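Local atomic coordinates of citrate lyase subunit beta-like protein (Mycobacterium tuberculosis H37Rv, PDB entry 6CJ4), a protein that is a magnesium-dependent lyase of the HpcH/HpaI aldolase family, forms a homotrimer and may play a role in fatty acid biosynthesis. Residues V38-L43 against R68-I73; L98-S103 against L118-R123. All coordinates share one frame; numbering follows the deposited sequence.

Contact 1: residues V38-L43 against R68-I73. With AAE (acetoacetic acid), chain D; ACT (acetate ion), chain C.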
loop_
_atom_site.group_PDB
_atom_site.type_symbol
_atom_site.label_atom_id
_atom_site.label_comp_id
_atom_site.label_asym_id
_atom_site.label_seq_id
_atom_site.Cartn_x
_atom_site.Cartn_y
_atom_site.Cartn_z
ATOM N N VAL A 38 -10.045 12.219 25.436
ATOM C CA VAL A 38 -11.203 11.353 25.230
ATOM C C VAL A 38 -10.884 10.010 25.864
ATOM O O VAL A 38 -9.751 9.528 25.769
ATOM C CB VAL A 38 -11.535 11.184 23.729
ATOM C CG1 VAL A 38 -12.578 10.069 23.515
ATOM C CG2 VAL A 38 -12.022 12.502 23.131
ATOM N N VAL A 39 -11.874 9.409 26.520
ATOM C CA VAL A 39 -11.727 8.099 27.151
ATOM C C VAL A 39 -12.436 7.076 26.276
ATOM O O VAL A 39 -13.573 7.309 25.847
ATOM C CB VAL A 39 -12.305 8.085 28.576
ATOM C CG1 VAL A 39 -12.316 6.667 29.131
ATOM C CG2 VAL A 39 -11.500 9.012 29.499
ATOM N N ILE A 40 -11.779 5.948 26.018
ATOM C CA ILE A 40 -12.414 4.820 25.340
ATOM C C ILE A 40 -12.724 3.789 26.417
ATOM O O ILE A 40 -11.842 3.039 26.848
ATOM C CB ILE A 40 -11.533 4.217 24.241
ATOM C CG1 ILE A 40 -11.061 5.274 23.232
ATOM C CG2 ILE A 40 -12.312 3.132 23.500
ATOM C CD1 ILE A 40 -9.890 4.779 22.362
ATOM N N LEU A 41 -13.973 3.745 26.868
ATOM C CA LEU A 41 -14.372 2.722 27.826
ATOM C C LEU A 41 -14.485 1.399 27.087
ATOM O O LEU A 41 -15.186 1.304 26.072
ATOM C CB LEU A 41 -15.695 3.096 28.502
ATOM C CG LEU A 41 -15.629 4.302 29.442
ATOM C CD1 LEU A 41 -17.011 4.617 30.013
ATOM C CD2 LEU A 41 -14.626 4.078 30.571
ATOM N N ASP A 42 -13.762 0.388 27.556
ATOM C CA ASP A 42 -13.509 -0.801 26.754
ATOM C C ASP A 42 -14.327 -1.977 27.270
ATOM O O ASP A 42 -14.160 -2.396 28.419
ATOM C CB ASP A 42 -12.019 -1.136 26.773
ATOM C CG ASP A 42 -11.647 -2.191 25.757
ATOM O OD1 ASP A 42 -12.477 -2.500 24.862
ATOM O OD2 ASP A 42 -10.517 -2.717 25.856
ATOM N N LEU A 43 -15.174 -2.535 26.405
ATOM C CA LEU A 43 -15.853 -3.795 26.684
ATOM C C LEU A 43 -15.221 -4.980 25.960
ATOM O O LEU A 43 -15.659 -6.120 26.170
ATOM C CB LEU A 43 -17.335 -3.696 26.298
ATOM C CG LEU A 43 -18.151 -2.624 27.020
ATOM C CD1 LEU A 43 -19.503 -2.457 26.315
ATOM C CD2 LEU A 43 -18.336 -2.978 28.508
ATOM N N ARG A 68 -17.075 13.279 25.521
ATOM C CA ARG A 68 -15.645 12.993 25.531
ATOM C C ARG A 68 -15.369 11.519 25.801
ATOM O O ARG A 68 -14.267 11.169 26.243
ATOM C CB ARG A 68 -14.940 13.871 26.568
ATOM C CG ARG A 68 -14.983 15.352 26.248
ATOM C CD ARG A 68 -14.207 15.654 24.975
ATOM N NE ARG A 68 -14.088 17.089 24.722
ATOM C CZ ARG A 68 -14.813 17.757 23.828
ATOM N NH1 ARG A 68 -15.715 17.123 23.090
ATOM N NH2 ARG A 68 -14.632 19.061 23.667
ATOM N N THR A 69 -16.348 10.649 25.546
ATOM C CA THR A 69 -16.244 9.231 25.861
ATOM C C THR A 69 -16.753 8.425 24.679
ATOM O O THR A 69 -17.830 8.715 24.148
ATOM C CB THR A 69 -17.057 8.871 27.110
ATOM O OG1 THR A 69 -16.683 9.724 28.199
ATOM C CG2 THR A 69 -16.822 7.419 27.507
ATOM N N VAL A 70 -15.974 7.422 24.280
ATOM C CA VAL A 70 -16.323 6.429 23.270
ATOM C C VAL A 70 -16.372 5.081 23.977
ATOM O O VAL A 70 -15.635 4.859 24.943
ATOM C CB VAL A 70 -15.273 6.420 22.124
ATOM C CG1 VAL A 70 -15.486 5.247 21.171
ATOM C CG2 VAL A 70 -15.287 7.751 21.367
ATOM N N VAL A 71 -17.226 4.171 23.506
ATOM C CA VAL A 71 -17.306 2.831 24.087
ATOM C C VAL A 71 -16.854 1.820 23.042
ATOM O O VAL A 71 -17.479 1.698 21.980
ATOM C CB VAL A 71 -18.721 2.504 24.589
ATOM C CG1 VAL A 71 -18.773 1.073 25.136
ATOM C CG2 VAL A 71 -19.161 3.508 25.682
ATOM N N ARG A 72 -15.781 1.080 23.333
ATOM C CA ARG A 72 -15.396 -0.004 22.431
ATOM C C ARG A 72 -16.244 -1.230 22.738
ATOM O O ARG A 72 -16.171 -1.788 23.842
ATOM C CB ARG A 72 -13.912 -0.359 22.522
ATOM C CG ARG A 72 -13.585 -1.510 21.544
ATOM C CD ARG A 72 -12.093 -1.634 21.208
ATOM N NE ARG A 72 -11.335 -2.236 22.297
ATOM C CZ ARG A 72 -10.079 -2.659 22.168
ATOM N NH1 ARG A 72 -9.462 -2.552 20.998
ATOM N NH2 ARG A 72 -9.454 -3.201 23.200
ATOM N N ILE A 73 -17.060 -1.636 21.766
ATOM C CA ILE A 73 -17.913 -2.807 21.909
ATOM C C ILE A 73 -17.195 -4.023 21.341
ATOM O O ILE A 73 -16.036 -3.931 20.926
ATOM C CB ILE A 73 -19.272 -2.578 21.227
ATOM C CG1 ILE A 73 -19.078 -2.344 19.717
ATOM C CG2 ILE A 73 -19.949 -1.384 21.881
ATOM C CD1 ILE A 73 -20.390 -2.060 18.939
HETATM O O1 AAE D . -5.102 -5.204 18.406
HETATM C C2 AAE D . -4.317 -4.253 18.654
HETATM O O3 AAE D . -3.274 -4.091 17.958
HETATM C C4 AAE D . -4.605 -3.299 19.768
HETATM C C5 AAE D . -5.976 -2.701 19.840
HETATM O O8 AAE D . -6.953 -3.387 19.555
HETATM C C9 AAE D . -6.132 -1.290 20.291
HETATM C C ACT C . -5.956 -3.324 23.555
HETATM O O ACT C . -4.698 -3.421 23.473
HETATM O OXT ACT C . -6.841 -3.913 22.860
HETATM C CH3 ACT C . -6.468 -2.343 24.673
#

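Contact 2: residues L98-S103 against L118-R123. With MG (magnesium ion), chain B; AAE (acetoacetic acid), chain D.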
loop_
_atom_site.group_PDB
_atom_site.type_symbol
_atom_site.label_atom_id
_atom_site.label_comp_id
_atom_site.label_asym_id
_atom_site.label_seq_id
_atom_site.Cartn_x
_atom_site.Cartn_y
_atom_site.Cartn_z
ATOM N N LEU A 98 -15.742 -0.073 16.901
ATOM C CA LEU A 98 -16.003 -1.429 16.436
ATOM C C LEU A 98 -14.682 -2.133 16.184
ATOM O O LEU A 98 -13.988 -1.785 15.216
ATOM C CB LEU A 98 -16.841 -1.406 15.152
ATOM C CG LEU A 98 -17.080 -2.778 14.497
ATOM C CD1 LEU A 98 -17.956 -3.679 15.371
ATOM C CD2 LEU A 98 -17.718 -2.592 13.101
ATOM N N PRO A 99 -14.292 -3.112 17.000
ATOM C CA PRO A 99 -13.045 -3.839 16.742
ATOM C C PRO A 99 -13.250 -4.883 15.654
ATOM O O PRO A 99 -14.376 -5.285 15.344
ATOM C CB PRO A 99 -12.747 -4.503 18.093
ATOM C CG PRO A 99 -14.144 -4.842 18.614
ATOM C CD PRO A 99 -15.038 -3.686 18.132
ATOM N N LYS A 100 -12.126 -5.342 15.097
ATOM C CA LYS A 100 -12.125 -6.259 13.959
ATOM C C LYS A 100 -13.128 -5.822 12.894
ATOM O O LYS A 100 -13.865 -6.652 12.348
ATOM C CB LYS A 100 -12.426 -7.692 14.408
ATOM C CG LYS A 100 -11.244 -8.386 15.119
ATOM C CD LYS A 100 -11.161 -7.978 16.578
ATOM C CE LYS A 100 -9.998 -8.661 17.281
ATOM N NZ LYS A 100 -9.972 -8.373 18.745
ATOM N N ALA A 101 -13.175 -4.523 12.602
ATOM C CA ALA A 101 -14.124 -4.021 11.609
ATOM C C ALA A 101 -13.742 -4.557 10.235
ATOM O O ALA A 101 -12.598 -4.394 9.796
ATOM C CB ALA A 101 -14.133 -2.494 11.604
ATOM N N GLU A 102 -14.694 -5.212 9.550
ATOM C CA GLU A 102 -14.339 -5.939 8.336
ATOM C C GLU A 102 -15.221 -5.662 7.134
ATOM O O GLU A 102 -14.897 -6.142 6.042
ATOM C CB GLU A 102 -14.315 -7.449 8.606
ATOM C CG GLU A 102 -13.066 -7.833 9.403
ATOM C CD GLU A 102 -12.909 -9.316 9.609
ATOM O OE1 GLU A 102 -11.749 -9.776 9.636
ATOM O OE2 GLU A 102 -13.935 -10.016 9.743
ATOM N N SER A 103 -16.290 -4.887 7.281
ATOM C CA SER A 103 -17.146 -4.583 6.146
ATOM C C SER A 103 -17.955 -3.338 6.461
ATOM O O SER A 103 -18.176 -2.997 7.628
ATOM C CB SER A 103 -18.080 -5.749 5.831
ATOM O OG SER A 103 -19.058 -5.867 6.849
ATOM N N LEU A 118 -12.265 0.117 13.992
ATOM C CA LEU A 118 -10.899 -0.295 14.315
ATOM C C LEU A 118 -10.548 -1.440 13.369
ATOM O O LEU A 118 -11.026 -2.571 13.527
ATOM C CB LEU A 118 -10.789 -0.688 15.786
ATOM C CG LEU A 118 -9.511 -1.396 16.251
ATOM C CD1 LEU A 118 -8.240 -0.614 15.885
ATOM C CD2 LEU A 118 -9.581 -1.657 17.772
ATOM N N VAL A 119 -9.724 -1.135 12.370
ATOM C CA VAL A 119 -9.295 -2.117 11.381
ATOM C C VAL A 119 -8.032 -2.796 11.896
ATOM O O VAL A 119 -7.018 -2.137 12.142
ATOM C CB VAL A 119 -9.048 -1.458 10.013
ATOM C CG1 VAL A 119 -8.359 -2.445 9.073
ATOM C CG2 VAL A 119 -10.357 -0.971 9.406
ATOM N N GLU A 120 -8.093 -4.118 12.045
ATOM C CA GLU A 120 -7.009 -4.870 12.667
ATOM C C GLU A 120 -7.006 -6.309 12.169
ATOM O O GLU A 120 -6.591 -7.218 12.895
ATOM C CB GLU A 120 -7.127 -4.818 14.208
ATOM C CG GLU A 120 -8.522 -5.165 14.733
ATOM C CD GLU A 120 -8.673 -4.969 16.239
ATOM O OE1 GLU A 120 -7.644 -4.792 16.934
ATOM O OE2 GLU A 120 -9.828 -4.999 16.730
ATOM N N THR A 121 -7.497 -6.530 10.947
ATOM C CA THR A 121 -7.463 -7.823 10.277
ATOM C C THR A 121 -7.210 -7.566 8.800
ATOM O O THR A 121 -7.417 -6.453 8.309
ATOM C CB THR A 121 -8.781 -8.611 10.432
ATOM O OG1 THR A 121 -9.821 -7.947 9.692
ATOM C CG2 THR A 121 -9.203 -8.733 11.893
ATOM N N ALA A 122 -6.774 -8.614 8.090
ATOM C CA ALA A 122 -6.504 -8.469 6.661
ATOM C C ALA A 122 -7.763 -8.084 5.892
ATOM O O ALA A 122 -7.715 -7.236 4.992
ATOM C CB ALA A 122 -5.901 -9.759 6.101
ATOM N N ARG A 123 -8.903 -8.698 6.225
ATOM C CA ARG A 123 -10.136 -8.350 5.524
ATOM C C ARG A 123 -10.495 -6.881 5.741
ATOM O O ARG A 123 -10.913 -6.191 4.803
ATOM C CB ARG A 123 -11.275 -9.265 5.970
ATOM C CG ARG A 123 -12.605 -8.902 5.330
ATOM C CD ARG A 123 -12.568 -9.201 3.858
ATOM N NE ARG A 123 -12.614 -10.642 3.642
ATOM C CZ ARG A 123 -13.722 -11.324 3.372
ATOM N NH1 ARG A 123 -14.884 -10.691 3.266
ATOM N NH2 ARG A 123 -13.662 -12.639 3.200
HETATM MG MG MG B . -7.172 -5.378 18.906
HETATM O O1 AAE D . -5.102 -5.204 18.406
HETATM C C2 AAE D . -4.317 -4.253 18.654
HETATM O O3 AAE D . -3.274 -4.091 17.958
HETATM C C4 AAE D . -4.605 -3.299 19.768
HETATM C C5 AAE D . -5.976 -2.701 19.840
HETATM O O8 AAE D . -6.953 -3.387 19.555
HETATM C C9 AAE D . -6.132 -1.290 20.291
HETATM O O HOH W 1 -9.269 -5.294 19.207
HETATM O O HOH W 2 -10.470 -5.507 10.997
HETATM O O HOH W 3 -15.669 -7.835 4.028
HETATM O O HOH W 4 -6.861 -6.051 20.873
#

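Contact 1: residues V38-L43 against R68-I73
Asp42 and Arg72 meet at the C-terminal ends of two neighbouring parallel barrel strands, their side chains alongside each other. Arg72 grips the carboxylate side-on: NE donates to Asp42 OD1 at 2.8 Å, almost straight (176°), and NH2 to OD2 at 2.9 Å. The two planes lie 52° apart, NE reaching OD1 from above the carboxylate. The arginine chain runs along Asp42 OD1, and its bend at chi3 (76°) turns NE and NH2 onto the carboxylate. NH1 donates to O8 of acetoacetic acid at 3.0 Å, in keeping with a substrate-binding role; NH2 also bonds to OXT of an acetate ion, probably from the crystallisation liquor. Glu44 N bonds to OD1 and Gly46 N to OD2, and Asp42 probably holds Arg72 in place as a second-shell residue.

The tight part is the backbone ladder, five hydrogen bonds from Val39 N to Leu43 N, flanked by Leu43 CD1 against Val71 CG1 (3.8 Å). Side chains meet more loosely at the N-terminal end: CD of partly exposed Arg68 lies 4.3 Å from Val38 CG2.

Helix 52-61 completes this right-handed beta-alpha-beta unit. Strand 17-22 bonds to the far edge of 38-42; Met97 of strand 95-98 packs on Ile40, Val70 and Arg72, and Leu43 reaches helix 79-89.

Contact 2: residues L98-S103 against L118-R123
Leu118 pairs with the 98-103 loop where strand 114-119 of the TIM barrel reaches its C-terminal, catalytic end. Its N donates to Leu98 O at 2.8 Å, and its O takes the N-H of Ala101 at 3.0 Å, so one residue fastens both the end of strand 95-98 and the loop beyond it. Leu118 CB rests on Leu98 O, while CD2 turns into the pocket beside O8 of acetoacetic acid.

Val119 makes a lighter contact, CG2 approaching Ala101 O. Glu120 follows, and its two carboxylate oxygens divide the work. OE1 binds the magnesium ion at 2.1 Å; OE2 accepts from Lys100 N at 2.8 Å through its anti lone pair and also receives a bond from the magnesium-bound water 1. A chi1 of 50° sets CG between the backbone N and the carbonyl carbon, from where the extended chain carries the carboxylate over the Lys100 backbone to the metal. Lys100 crosses it obliquely; its NZ to OE2 is a long salt bridge. NZ has its strongest partner in Glu44, with Asp45 and Asp146 also bonded to it, and donates to water 1. O1 and O8 of acetoacetic acid, waters 1 and 4 and Asp146 complete six-fold coordination.

Thr121 is the N-cap of helix 122-126, OG1 accepting from Gly124 N. The same hydroxyl donates to Glu102 OE1 at 2.7 Å, again meeting an anti lone pair. Its CG2 packs on Lys100 CG, and water 2 ties OG1 to Ala101 O and Glu120 N.

Arg123 lays CB and CG across the Glu102 side chain, whereas its NE bonds to Ala180 O of a second subunit. Water 3 joins the two residues, donating to Glu102 O at 2.7 Å and accepting from Arg123 NH1 at 3.1 Å.

Overall arrangement
Both contacts belong to one closed parallel barrel and serve the same ligand site, though their centres lie about 17 Å apart. Both are largely buried. Contact 1 is regular strand pairing with a charged pair at its catalytic end; contact 2 starts as strand pairing but passes into loop and helix N-terminus, where side chains and waters supply much of the bonding. It becomes partly exposed at Lys100 and toward Glu102 and Arg123, where its outer end reaches a second subunit. Their tasks differ: 68-73 offers an arginine to the ligand, 118-123 a carboxylate to the metal. They touch directly, Arg72 NH1 lying 3.4 Å from Leu118 CD2, and Ile73 O packing on Pro99 CD.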